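Local coordinates for HutD family protein (Pseudomonas aeruginosa, PDB 1YLL) that is of unknown function but belongs to the cupin-like HutD family of beta-barrel proteins and is possibly linked to histidine utilisation, at residues V12-M17 with S25-A30; G50-F55 with H100-D105; F145-G150 with P187-A192; S154-P159 with G176-R181. One frame throughout, in Å; residues are numbered along the deposited sequence.

Contact 1. Residues V12-M17 with S25-A30; sequences VDYPRM and STEEIA
Tyr14 sets its CG anti to the carbonyl carbon (chi1 -64°), and Ile29 does the same with CG1 (chi1 -63°). The two side chains run side by side, pointing the same way. Ile29 CG1 lies over one face of the phenol ring, 3.9 Å from the centroid of the Tyr14 ring, in a CH-pi contact. Glu27 crosses Tyr14 at about a right angle and brings OE1 to the ring edge, in its plane, 3.9 Å from Tyr14 CD1. At the far end Arg16 is extended from CG to NE, with CG anti to the backbone N. This lays its guanidinium over Ser25 CB. Water 1 joins Arg16 NH2, as donor, to Ser25 OG. The backbones form one antiparallel hydrogen-bonded pair, Met17 with Thr26. Met17 N donates to Thr26 O at 2.9 Å, in the carbonyl plane, and Thr26 N returns a bond of 2.9 Å to Met17 O, from above the Met17 carbonyl plane. Met17 is a selenomethionine. The pair joins strand 17-18, outermost in its sheet within this chain, to strand 24-31 of a cupin-type fold. Tyr14 OH is bonded to His166 O. The chemistry thus divides: Tyr14 has an apolar face and a fixed hydroxyl, whereas Arg16 meets Ser25 partly through water.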
loop_
_atom_site.group_PDB
_atom_site.type_symbol
_atom_site.label_atom_id
_atom_site.label_comp_id
_atom_site.label_asym_id
_atom_site.label_seq_id
_atom_site.Cartn_x
_atom_site.Cartn_y
_atom_site.Cartn_z
ATOM N N VAL D 12 -23.576 6.771 -0.331
ATOM C CA VAL D 12 -24.348 8.001 -0.551
ATOM C C VAL D 12 -24.971 8.036 -1.952
ATOM O O VAL D 12 -25.960 8.752 -2.184
ATOM C CB VAL D 12 -23.466 9.261 -0.368
ATOM C CG1 VAL D 12 -24.311 10.515 -0.550
ATOM C CG2 VAL D 12 -22.844 9.254 1.009
ATOM N N ASP D 13 -24.425 7.254 -2.885
ATOM C CA ASP D 13 -24.949 7.205 -4.248
ATOM C C ASP D 13 -25.889 6.050 -4.579
ATOM O O ASP D 13 -26.368 5.935 -5.705
ATOM C CB ASP D 13 -23.823 7.150 -5.280
ATOM C CG ASP D 13 -22.955 8.396 -5.273
ATOM O OD1 ASP D 13 -23.481 9.489 -4.952
ATOM O OD2 ASP D 13 -21.758 8.267 -5.596
ATOM N N TYR D 14 -26.142 5.168 -3.630
ATOM C CA TYR D 14 -27.038 4.071 -3.956
ATOM C C TYR D 14 -28.454 4.569 -4.222
ATOM O O TYR D 14 -28.967 5.459 -3.527
ATOM C CB TYR D 14 -27.095 3.075 -2.820
ATOM C CG TYR D 14 -25.802 2.350 -2.501
ATOM C CD1 TYR D 14 -25.640 1.724 -1.271
ATOM C CD2 TYR D 14 -24.730 2.329 -3.400
ATOM C CE1 TYR D 14 -24.426 1.105 -0.915
ATOM C CE2 TYR D 14 -23.526 1.698 -3.068
ATOM C CZ TYR D 14 -23.382 1.104 -1.823
ATOM O OH TYR D 14 -22.204 0.567 -1.416
ATOM N N PRO D 15 -29.092 4.035 -5.249
ATOM C CA PRO D 15 -30.457 4.466 -5.541
ATOM C C PRO D 15 -31.348 3.761 -4.525
ATOM O O PRO D 15 -30.932 2.773 -3.902
ATOM C CB PRO D 15 -30.669 3.960 -6.942
ATOM C CG PRO D 15 -29.880 2.672 -6.937
ATOM C CD PRO D 15 -28.634 2.998 -6.199
ATOM N N ARG D 16 -32.565 4.255 -4.331
ATOM C CA ARG D 16 -33.474 3.607 -3.383
ATOM C C ARG D 16 -34.810 3.423 -4.028
ATOM O O ARG D 16 -35.353 4.374 -4.609
ATOM C CB ARG D 16 -33.667 4.446 -2.119
ATOM C CG ARG D 16 -34.707 3.898 -1.151
ATOM C CD ARG D 16 -34.911 4.856 0.044
ATOM N NE ARG D 16 -35.865 4.346 1.045
ATOM C CZ ARG D 16 -37.190 4.535 0.999
ATOM N NH1 ARG D 16 -37.733 5.217 0.008
ATOM N NH2 ARG D 16 -37.985 4.043 1.954
HETATM N N MSE D 17 -35.346 2.209 -3.916
HETATM C CA MSE D 17 -36.617 1.888 -4.494
HETATM C C MSE D 17 -37.590 1.312 -3.452
HETATM O O MSE D 17 -37.425 0.208 -2.950
HETATM C CB MSE D 17 -36.442 0.902 -5.664
HETATM C CG MSE D 17 -37.755 0.376 -6.210
HETATM SE SE MSE D 17 -38.801 1.621 -7.289
HETATM C CE MSE D 17 -39.142 3.046 -6.086
ATOM N N SER D 25 -37.775 -1.081 1.498
ATOM C CA SER D 25 -37.207 -0.489 0.297
ATOM C C SER D 25 -35.898 -1.190 0.004
ATOM O O SER D 25 -35.326 -1.837 0.871
ATOM C CB SER D 25 -36.958 1.006 0.502
ATOM O OG SER D 25 -36.089 1.225 1.593
ATOM N N THR D 26 -35.431 -1.058 -1.224
ATOM C CA THR D 26 -34.193 -1.688 -1.572
ATOM C C THR D 26 -33.245 -0.724 -2.230
ATOM O O THR D 26 -33.657 0.072 -3.073
ATOM C CB THR D 26 -34.421 -2.857 -2.523
ATOM O OG1 THR D 26 -35.194 -3.849 -1.837
ATOM C CG2 THR D 26 -33.076 -3.484 -2.925
ATOM N N GLU D 27 -31.980 -0.804 -1.827
ATOM C CA GLU D 27 -30.925 0.016 -2.430
ATOM C C GLU D 27 -29.976 -0.929 -3.195
ATOM O O GLU D 27 -29.221 -1.674 -2.576
ATOM C CB GLU D 27 -30.129 0.776 -1.357
ATOM C CG GLU D 27 -30.924 1.875 -0.650
ATOM C CD GLU D 27 -30.076 2.706 0.311
ATOM O OE1 GLU D 27 -28.965 2.268 0.685
ATOM O OE2 GLU D 27 -30.535 3.793 0.710
ATOM N N GLU D 28 -30.024 -0.910 -4.523
ATOM C CA GLU D 28 -29.151 -1.781 -5.312
ATOM C C GLU D 28 -27.760 -1.237 -5.349
ATOM O O GLU D 28 -27.523 -0.087 -5.742
ATOM C CB GLU D 28 -29.679 -1.953 -6.748
ATOM C CG GLU D 28 -28.761 -2.850 -7.620
ATOM C CD GLU D 28 -29.414 -3.286 -8.937
ATOM O OE1 GLU D 28 -28.717 -3.290 -9.968
ATOM O OE2 GLU D 28 -30.601 -3.646 -8.940
ATOM N N ILE D 29 -26.810 -2.065 -4.943
ATOM C CA ILE D 29 -25.412 -1.665 -4.948
ATOM C C ILE D 29 -24.803 -1.901 -6.319
ATOM O O ILE D 29 -24.137 -1.017 -6.876
ATOM C CB ILE D 29 -24.627 -2.480 -3.886
ATOM C CG1 ILE D 29 -25.181 -2.153 -2.487
ATOM C CG2 ILE D 29 -23.125 -2.168 -3.974
ATOM C CD1 ILE D 29 -24.584 -3.009 -1.392
ATOM N N ALA D 30 -25.045 -3.087 -6.868
ATOM C CA ALA D 30 -24.463 -3.436 -8.146
ATOM C C ALA D 30 -25.089 -4.686 -8.749
ATOM O O ALA D 30 -25.714 -5.480 -8.045
ATOM C CB ALA D 30 -22.962 -3.681 -7.932
HETATM O O HOH W 1 -38.224 1.854 3.616
HETATM O O HOH W 2 -33.314 3.136 2.618
#

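Contact 2. Residues G50-F55 with H100-D105; sequences GESGGF and HCTLLD
Strand 53-55 runs antiparallel to strand 100-103, at 135° between their directions, with Gly53 and Cys101 as a hydrogen-bonded pair and Gly54 and His100 as a non-hydrogen-bonded one. This is the edge of a four-stranded antiparallel sheet in a cupin-family fold, and strand 73-77 flanks the other side of 99-103. Gly53 N donates to Cys101 O in the carbonyl plane. Cys101 N answers to Gly53 O at 2.9 Å, but from above the carbonyl plane. On the face of Cys101, the Phe55 ring is covered by Cys101 CB, which is 3.5 Å from Phe55 CZ. Cys101 SG sits obliquely to the same ring, 4.7 Å from the centroid of the Phe55 ring, a sulfur-aromatic contact. Leu75 touches both side chains. On the other face His100 has CG anti to its backbone N (chi1 178°). Its ring is thereby laid along the glycine backbone, with Gly53 O over one ring face and His100 CD2 3.6 Å from Gly53 C. Leu103 places CD1 against the chain at Gly50 and Glu51, 3.5 Å from Glu51 N. Beyond the paired strands, Ser52 OG, anti to its own carbonyl carbon, accepts a nearly straight bond of 2.8 Å from Leu103 N.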
loop_
_atom_site.group_PDB
_atom_site.type_symbol
_atom_site.label_atom_id
_atom_site.label_comp_id
_atom_site.label_asym_id
_atom_site.label_seq_id
_atom_site.Cartn_x
_atom_site.Cartn_y
_atom_site.Cartn_z
ATOM N N GLY D 50 -39.230 -2.630 7.104
ATOM C CA GLY D 50 -39.892 -1.893 8.170
ATOM C C GLY D 50 -41.016 -2.617 8.861
ATOM O O GLY D 50 -41.411 -2.223 9.963
ATOM N N GLU D 51 -41.521 -3.657 8.217
ATOM C CA GLU D 51 -42.602 -4.468 8.762
ATOM C C GLU D 51 -42.444 -5.935 8.398
ATOM O O GLU D 51 -41.880 -6.260 7.355
ATOM C CB GLU D 51 -43.926 -4.010 8.190
ATOM C CG GLU D 51 -44.381 -2.652 8.621
ATOM C CD GLU D 51 -45.753 -2.356 8.079
ATOM O OE1 GLU D 51 -45.882 -2.241 6.838
ATOM O OE2 GLU D 51 -46.702 -2.260 8.889
ATOM N N SER D 52 -42.948 -6.817 9.249
ATOM C CA SER D 52 -42.933 -8.247 8.965
ATOM C C SER D 52 -43.857 -8.457 7.774
ATOM O O SER D 52 -44.874 -7.775 7.637
ATOM C CB SER D 52 -43.467 -9.059 10.155
ATOM O OG SER D 52 -42.656 -8.868 11.300
ATOM N N GLY D 53 -43.502 -9.390 6.897
ATOM C CA GLY D 53 -44.324 -9.652 5.733
ATOM C C GLY D 53 -43.619 -10.625 4.813
ATOM O O GLY D 53 -42.463 -10.989 5.059
ATOM N N GLY D 54 -44.308 -11.056 3.756
ATOM C CA GLY D 54 -43.692 -12.008 2.849
ATOM C C GLY D 54 -42.642 -11.352 1.987
ATOM O O GLY D 54 -42.655 -10.135 1.793
ATOM N N PHE D 55 -41.705 -12.154 1.486
ATOM C CA PHE D 55 -40.664 -11.643 0.605
ATOM C C PHE D 55 -41.071 -12.083 -0.795
ATOM O O PHE D 55 -41.545 -13.204 -0.990
ATOM C CB PHE D 55 -39.292 -12.235 0.950
ATOM C CG PHE D 55 -38.567 -11.516 2.054
ATOM C CD1 PHE D 55 -37.332 -11.998 2.511
ATOM C CD2 PHE D 55 -39.104 -10.376 2.650
ATOM C CE1 PHE D 55 -36.650 -11.354 3.550
ATOM C CE2 PHE D 55 -38.419 -9.711 3.704
ATOM C CZ PHE D 55 -37.192 -10.212 4.146
ATOM N N HIS D 100 -41.559 -15.926 4.528
ATOM C CA HIS D 100 -42.175 -14.884 5.325
ATOM C C HIS D 100 -41.125 -14.391 6.318
ATOM O O HIS D 100 -40.430 -15.189 6.946
ATOM C CB HIS D 100 -43.391 -15.413 6.098
ATOM C CG HIS D 100 -44.027 -14.378 6.975
ATOM N ND1 HIS D 100 -43.680 -14.203 8.298
ATOM C CD2 HIS D 100 -44.944 -13.419 6.696
ATOM C CE1 HIS D 100 -44.358 -13.184 8.797
ATOM N NE2 HIS D 100 -45.133 -12.691 7.847
ATOM N N CYS D 101 -41.005 -13.068 6.441
ATOM C CA CYS D 101 -40.045 -12.494 7.355
ATOM C C CYS D 101 -40.765 -11.927 8.571
ATOM O O CYS D 101 -41.677 -11.119 8.429
ATOM C CB CYS D 101 -39.303 -11.359 6.661
ATOM S SG CYS D 101 -38.265 -10.369 7.772
ATOM N N THR D 102 -40.363 -12.368 9.756
ATOM C CA THR D 102 -40.920 -11.828 10.991
ATOM C C THR D 102 -39.803 -10.999 11.638
ATOM O O THR D 102 -38.722 -11.521 11.927
ATOM C CB THR D 102 -41.308 -12.960 11.963
ATOM O OG1 THR D 102 -42.400 -13.702 11.400
ATOM C CG2 THR D 102 -41.712 -12.409 13.301
ATOM N N LEU D 103 -40.061 -9.707 11.839
ATOM C CA LEU D 103 -39.089 -8.836 12.496
ATOM C C LEU D 103 -39.176 -9.155 13.993
ATOM O O LEU D 103 -40.284 -9.216 14.558
ATOM C CB LEU D 103 -39.442 -7.373 12.265
ATOM C CG LEU D 103 -39.386 -6.904 10.807
ATOM C CD1 LEU D 103 -39.754 -5.403 10.726
ATOM C CD2 LEU D 103 -37.987 -7.164 10.222
ATOM N N LEU D 104 -38.024 -9.343 14.621
ATOM C CA LEU D 104 -37.999 -9.680 16.038
ATOM C C LEU D 104 -38.384 -8.491 16.901
ATOM O O LEU D 104 -39.259 -8.592 17.772
ATOM C CB LEU D 104 -36.627 -10.208 16.436
ATOM C CG LEU D 104 -36.230 -11.533 15.758
ATOM C CD1 LEU D 104 -34.828 -11.934 16.282
ATOM C CD2 LEU D 104 -37.259 -12.638 16.052
ATOM N N ASP D 105 -37.744 -7.353 16.654
ATOM C CA ASP D 105 -38.038 -6.158 17.434
ATOM C C ASP D 105 -37.742 -4.897 16.626
ATOM O O ASP D 105 -36.681 -4.283 16.775
ATOM C CB ASP D 105 -37.203 -6.162 18.715
ATOM C CG ASP D 105 -37.844 -5.352 19.839
ATOM O OD1 ASP D 105 -38.637 -4.427 19.539
ATOM O OD2 ASP D 105 -37.543 -5.645 21.025
#

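Contact 3. Residues F145-G150 with P187-A192; sequences FAQQDG and PAWVCA
Gln147 and Gln148 both lie alongside Trp189 and point the same way as it does. The Gln147 amide plane is turned 61° from the indole plane, and that of Gln148 43°. Gln147 is fully extended, with CG anti to the backbone N, and its OE1 comes 3.8 Å from Trp189 CB. That oxygen is bonded to Arg88, which also makes a cation-pi contact with the Trp189 ring. One arginine thus serves both side chains. Gln148 sets CG anti to its carbonyl carbon, so its extended chain reaches across to the backbone of Ala188 and Trp189. Its amide end lies at the indole edge, near the ring plane. Closer to the backbone, Gln148 CB packs on Ala188 CB at 3.9 Å.

These groups stand where strand 141-146 runs out beside strand 187-197, in the five-stranded antiparallel sheet of a cupin-type barrel. Phe145 and Cys191 form a hydrogen-bonded pair: Phe145 N donates to Cys191 O at 2.9 Å, and Cys191 N donates to Phe145 O at 2.8 Å. Ala146 and Val190 are the non-hydrogen-bonded pair that follows. Gln147 N continues the pairing with a bond of 2.9 Å to Trp189 O, in the carbonyl plane, even as the chain turns away.

Phe145 and Cys191 lie on one face, their CB atoms 4.4 Å apart. The Phe145 CG is anti to its backbone N (chi1 176°), and the ring leads away from Cys191 to stack on Phe111 and meet His166. On the other face Val190 CG1, anti to its carbonyl carbon, leans toward Ala146 and lies 4.1 Å from Ala146 CA.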
loop_
_atom_site.group_PDB
_atom_site.type_symbol
_atom_site.label_atom_id
_atom_site.label_comp_id
_atom_site.label_asym_id
_atom_site.label_seq_id
_atom_site.Cartn_x
_atom_site.Cartn_y
_atom_site.Cartn_z
ATOM N N PHE D 145 -17.943 -5.389 0.678
ATOM C CA PHE D 145 -18.842 -4.449 1.324
ATOM C C PHE D 145 -18.375 -4.127 2.731
ATOM O O PHE D 145 -18.095 -5.031 3.487
ATOM C CB PHE D 145 -20.225 -5.086 1.415
ATOM C CG PHE D 145 -21.236 -4.252 2.161
ATOM C CD1 PHE D 145 -21.860 -3.182 1.544
ATOM C CD2 PHE D 145 -21.569 -4.573 3.487
ATOM C CE1 PHE D 145 -22.820 -2.427 2.227
ATOM C CE2 PHE D 145 -22.539 -3.823 4.186
ATOM C CZ PHE D 145 -23.154 -2.770 3.568
ATOM N N ALA D 146 -18.257 -2.841 3.076
ATOM C CA ALA D 146 -17.834 -2.474 4.429
ATOM C C ALA D 146 -19.048 -2.124 5.264
ATOM O O ALA D 146 -19.784 -1.215 4.896
ATOM C CB ALA D 146 -16.893 -1.251 4.374
ATOM N N GLN D 147 -19.288 -2.830 6.365
ATOM C CA GLN D 147 -20.438 -2.464 7.195
ATOM C C GLN D 147 -20.019 -1.265 8.059
ATOM O O GLN D 147 -20.786 -0.321 8.278
ATOM C CB GLN D 147 -20.863 -3.601 8.102
ATOM C CG GLN D 147 -22.038 -3.173 8.932
ATOM C CD GLN D 147 -22.427 -4.169 9.963
ATOM O OE1 GLN D 147 -21.639 -5.037 10.345
ATOM N NE2 GLN D 147 -23.656 -4.045 10.455
ATOM N N GLN D 148 -18.793 -1.318 8.548
ATOM C CA GLN D 148 -18.268 -0.238 9.380
ATOM C C GLN D 148 -17.194 0.557 8.626
ATOM O O GLN D 148 -16.597 0.068 7.675
ATOM C CB GLN D 148 -17.769 -0.836 10.690
ATOM C CG GLN D 148 -18.933 -1.464 11.457
ATOM C CD GLN D 148 -18.525 -2.453 12.509
ATOM O OE1 GLN D 148 -19.164 -2.552 13.564
ATOM N NE2 GLN D 148 -17.478 -3.214 12.237
ATOM N N ASP D 149 -16.972 1.795 9.046
ATOM C CA ASP D 149 -16.021 2.675 8.373
ATOM C C ASP D 149 -14.537 2.397 8.626
ATOM O O ASP D 149 -14.166 1.774 9.611
ATOM C CB ASP D 149 -16.315 4.129 8.782
ATOM C CG ASP D 149 -15.741 5.137 7.808
ATOM O OD1 ASP D 149 -14.589 4.960 7.367
ATOM O OD2 ASP D 149 -16.439 6.109 7.467
ATOM N N GLY D 150 -13.707 2.861 7.704
ATOM C CA GLY D 150 -12.273 2.774 7.877
ATOM C C GLY D 150 -11.460 1.675 7.245
ATOM O O GLY D 150 -10.277 1.536 7.580
ATOM N N PRO D 187 -11.488 -1.787 14.538
ATOM C CA PRO D 187 -12.024 -3.012 13.928
ATOM C C PRO D 187 -13.265 -2.757 13.101
ATOM O O PRO D 187 -14.178 -2.030 13.519
ATOM C CB PRO D 187 -12.289 -3.898 15.126
ATOM C CG PRO D 187 -11.097 -3.562 16.000
ATOM C CD PRO D 187 -11.058 -2.047 15.924
ATOM N N ALA D 188 -13.316 -3.363 11.925
ATOM C CA ALA D 188 -14.449 -3.124 11.057
ATOM C C ALA D 188 -14.813 -4.407 10.359
ATOM O O ALA D 188 -13.948 -5.155 9.892
ATOM C CB ALA D 188 -14.120 -2.051 10.040
ATOM N N TRP D 189 -16.117 -4.654 10.326
ATOM C CA TRP D 189 -16.662 -5.825 9.681
ATOM C C TRP D 189 -16.872 -5.528 8.217
ATOM O O TRP D 189 -17.360 -4.455 7.863
ATOM C CB TRP D 189 -18.011 -6.176 10.312
ATOM C CG TRP D 189 -17.926 -6.966 11.577
ATOM C CD1 TRP D 189 -18.073 -6.494 12.873
ATOM C CD2 TRP D 189 -17.681 -8.365 11.689
ATOM N NE1 TRP D 189 -17.935 -7.522 13.767
ATOM C CE2 TRP D 189 -17.693 -8.683 13.073
ATOM C CE3 TRP D 189 -17.445 -9.395 10.753
ATOM C CZ2 TRP D 189 -17.483 -9.982 13.542
ATOM C CZ3 TRP D 189 -17.230 -10.675 11.215
ATOM C CH2 TRP D 189 -17.251 -10.970 12.605
ATOM N N VAL D 190 -16.495 -6.490 7.379
ATOM C CA VAL D 190 -16.683 -6.399 5.926
ATOM C C VAL D 190 -17.275 -7.711 5.447
ATOM O O VAL D 190 -17.184 -8.714 6.137
ATOM C CB VAL D 190 -15.327 -6.166 5.156
ATOM C CG1 VAL D 190 -14.672 -4.850 5.616
ATOM C CG2 VAL D 190 -14.380 -7.279 5.411
ATOM N N CYS D 191 -17.919 -7.692 4.275
ATOM C CA CYS D 191 -18.449 -8.924 3.716
ATOM C C CYS D 191 -17.789 -9.065 2.358
ATOM O O CYS D 191 -17.928 -8.188 1.479
ATOM C CB CYS D 191 -19.947 -8.858 3.582
ATOM S SG CYS D 191 -20.644 -10.512 3.152
ATOM N N ALA D 192 -17.038 -10.145 2.212
ATOM C CA ALA D 192 -16.325 -10.432 0.981
ATOM C C ALA D 192 -17.202 -11.377 0.166
ATOM O O ALA D 192 -17.471 -12.493 0.615
ATOM C CB ALA D 192 -15.007 -11.098 1.307
#

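Contact 4. Residues S154-P159 with G176-R181; sequences SLQGQP and GLQHWR
This is an antiparallel strand pairing toward one end of the molecule, its centre about 21 Å from the centre of the chain, in the four-stranded sheet of 132-137, 178-184, 151-155 and 158-163. A type I' turn from Leu155 to Gln158 links strands 151-155 and 158-163. Ser154 and Arg181 are a hydrogen-bonded pair, with Ser154 N to Arg181 O at 2.9 Å, nearly along the C=O axis. Gln156 N carries the pairing on to His179 O. Leu155 and Trp180 share one face of the sheet. Leu155 has CG anti to its backbone N (chi1 169°). Leu155 CD1 rests over the centre of the six-membered ring of Trp180, 3.9 Å from that ring's centroid. This is a CH-pi contact only 7° off the normal. CD2 of Leu155 meets CH2 of Trp180 at 3.8 Å. The indole also stacks on Trp135. Gln156, bent at chi2 (-66°), swings back over the neighbouring strand. Its OE1 accepts from His179 N at 2.7 Å, with the donor above the amide plane, and Gln156 NE2 makes a weak bond to Leu177 O. The His179 ring turns away, stacks on His136 and bonds to Asp134. Water 3 accepts from Gly157 N, donates to His179 O and lies 3.0 Å from Ser154 OG. The Gln156 amide and this water thus take up backbone polar groups where the turn leaves the strand pairing.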
loop_
_atom_site.group_PDB
_atom_site.type_symbol
_atom_site.label_atom_id
_atom_site.label_comp_id
_atom_site.label_asym_id
_atom_site.label_seq_id
_atom_site.Cartn_x
_atom_site.Cartn_y
_atom_site.Cartn_z
ATOM N N SER D 154 -5.864 -3.016 -0.459
ATOM C CA SER D 154 -4.757 -2.994 -1.390
ATOM C C SER D 154 -4.853 -4.290 -2.186
ATOM O O SER D 154 -5.349 -5.295 -1.676
ATOM C CB SER D 154 -3.428 -2.885 -0.652
ATOM O OG SER D 154 -3.132 -4.086 0.010
ATOM N N LEU D 155 -4.426 -4.234 -3.446
ATOM C CA LEU D 155 -4.437 -5.377 -4.354
ATOM C C LEU D 155 -3.027 -5.491 -4.939
ATOM O O LEU D 155 -2.513 -4.522 -5.516
ATOM C CB LEU D 155 -5.458 -5.163 -5.470
ATOM C CG LEU D 155 -5.482 -6.108 -6.689
ATOM C CD1 LEU D 155 -5.650 -7.561 -6.254
ATOM C CD2 LEU D 155 -6.638 -5.717 -7.592
ATOM N N GLN D 156 -2.425 -6.668 -4.805
ATOM C CA GLN D 156 -1.051 -6.912 -5.271
ATOM C C GLN D 156 -0.078 -5.906 -4.632
ATOM O O GLN D 156 0.895 -5.472 -5.263
ATOM C CB GLN D 156 -0.963 -6.852 -6.803
ATOM C CG GLN D 156 -2.068 -7.611 -7.570
ATOM C CD GLN D 156 -2.038 -9.127 -7.406
ATOM O OE1 GLN D 156 -2.054 -9.652 -6.290
ATOM N NE2 GLN D 156 -2.012 -9.841 -8.528
ATOM N N GLY D 157 -0.350 -5.544 -3.380
ATOM C CA GLY D 157 0.495 -4.626 -2.628
ATOM C C GLY D 157 0.277 -3.138 -2.853
ATOM O O GLY D 157 0.917 -2.304 -2.209
ATOM N N GLN D 158 -0.642 -2.812 -3.747
ATOM C CA GLN D 158 -0.931 -1.429 -4.098
ATOM C C GLN D 158 -2.241 -0.909 -3.494
ATOM O O GLN D 158 -3.304 -1.514 -3.671
ATOM C CB GLN D 158 -0.990 -1.328 -5.616
ATOM C CG GLN D 158 -1.230 0.060 -6.169
ATOM C CD GLN D 158 -1.531 0.031 -7.658
ATOM O OE1 GLN D 158 -0.822 -0.612 -8.439
ATOM N NE2 GLN D 158 -2.586 0.728 -8.062
ATOM N N PRO D 159 -2.183 0.225 -2.778
ATOM C CA PRO D 159 -3.420 0.761 -2.188
ATOM C C PRO D 159 -4.424 1.125 -3.287
ATOM O O PRO D 159 -4.058 1.750 -4.284
ATOM C CB PRO D 159 -2.930 1.979 -1.392
ATOM C CG PRO D 159 -1.635 2.365 -2.102
ATOM C CD PRO D 159 -1.010 1.036 -2.394
ATOM N N GLY D 176 -6.327 -14.384 -13.005
ATOM C CA GLY D 176 -5.264 -14.999 -12.231
ATOM C C GLY D 176 -5.390 -14.861 -10.718
ATOM O O GLY D 176 -6.375 -14.346 -10.187
ATOM N N LEU D 177 -4.368 -15.337 -10.024
ATOM C CA LEU D 177 -4.345 -15.264 -8.568
ATOM C C LEU D 177 -4.121 -13.827 -8.080
ATOM O O LEU D 177 -3.144 -13.151 -8.460
ATOM C CB LEU D 177 -3.229 -16.179 -8.061
ATOM C CG LEU D 177 -3.274 -17.184 -6.899
ATOM C CD1 LEU D 177 -2.020 -16.988 -6.078
ATOM C CD2 LEU D 177 -4.544 -17.113 -6.046
ATOM N N GLN D 178 -5.017 -13.366 -7.212
ATOM C CA GLN D 178 -4.955 -12.028 -6.654
ATOM C C GLN D 178 -4.616 -12.033 -5.181
ATOM O O GLN D 178 -5.089 -12.898 -4.424
ATOM C CB GLN D 178 -6.309 -11.317 -6.819
ATOM C CG GLN D 178 -6.935 -11.403 -8.227
ATOM C CD GLN D 178 -6.078 -10.714 -9.301
ATOM O OE1 GLN D 178 -6.007 -11.176 -10.449
ATOM N NE2 GLN D 178 -5.438 -9.623 -8.933
ATOM N N HIS D 179 -3.828 -11.058 -4.755
ATOM C CA HIS D 179 -3.487 -10.937 -3.351
ATOM C C HIS D 179 -4.189 -9.701 -2.805
ATOM O O HIS D 179 -3.860 -8.565 -3.150
ATOM C CB HIS D 179 -1.967 -10.826 -3.130
ATOM C CG HIS D 179 -1.587 -10.842 -1.688
ATOM N ND1 HIS D 179 -0.336 -10.473 -1.240
ATOM C CD2 HIS D 179 -2.306 -11.159 -0.582
ATOM C CE1 HIS D 179 -0.302 -10.557 0.081
ATOM N NE2 HIS D 179 -1.486 -10.972 0.504
ATOM N N TRP D 180 -5.199 -9.931 -1.975
ATOM C CA TRP D 180 -5.989 -8.863 -1.375
ATOM C C TRP D 180 -5.631 -8.631 0.084
ATOM O O TRP D 180 -5.570 -9.584 0.863
ATOM C CB TRP D 180 -7.492 -9.217 -1.412
ATOM C CG TRP D 180 -8.075 -9.327 -2.767
ATOM C CD1 TRP D 180 -8.307 -10.469 -3.487
ATOM C CD2 TRP D 180 -8.554 -8.245 -3.558
ATOM N NE1 TRP D 180 -8.910 -10.155 -4.674
ATOM C CE2 TRP D 180 -9.073 -8.796 -4.747
ATOM C CE3 TRP D 180 -8.594 -6.854 -3.369
ATOM C CZ2 TRP D 180 -9.635 -8.004 -5.756
ATOM C CZ3 TRP D 180 -9.164 -6.053 -4.387
ATOM C CH2 TRP D 180 -9.670 -6.637 -5.552
ATOM N N ARG D 181 -5.445 -7.368 0.471
ATOM C CA ARG D 181 -5.130 -7.045 1.853
ATOM C C ARG D 181 -6.013 -5.907 2.348
ATOM O O ARG D 181 -6.173 -4.908 1.663
ATOM C CB ARG D 181 -3.654 -6.657 2.011
ATOM C CG ARG D 181 -3.306 -6.358 3.485
ATOM C CD ARG D 181 -1.862 -5.891 3.663
ATOM N NE ARG D 181 -0.907 -6.859 3.151
ATOM C CZ ARG D 181 -0.706 -8.067 3.672
ATOM N NH1 ARG D 181 -1.393 -8.463 4.739
ATOM N NH2 ARG D 181 0.178 -8.887 3.115
HETATM O O HOH W 3 -2.313 -6.487 -1.631
#

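How the contacts relate
Along the chain, contacts 1, 2 and 3 follow one another, and contact 4 is nested within the loop closed by contact 3. Each contact belongs to a different antiparallel sheet. Contacts 2 and 4 lie on opposite sides of the chain's centre, their centres about 40 Å apart. Contacts 1 and 3 are nearer the middle, their centres about 18 Å apart, and they touch through Ile29 CD1 and Phe145 CD1 at 4.0 Å. Contacts 3 and 4 are joined by sequence: strand 141-146 leads to 151-155, and 178-184 to 187-197. This arrangement is consistent with two cupin-like halves that meet near contacts 1 and 3.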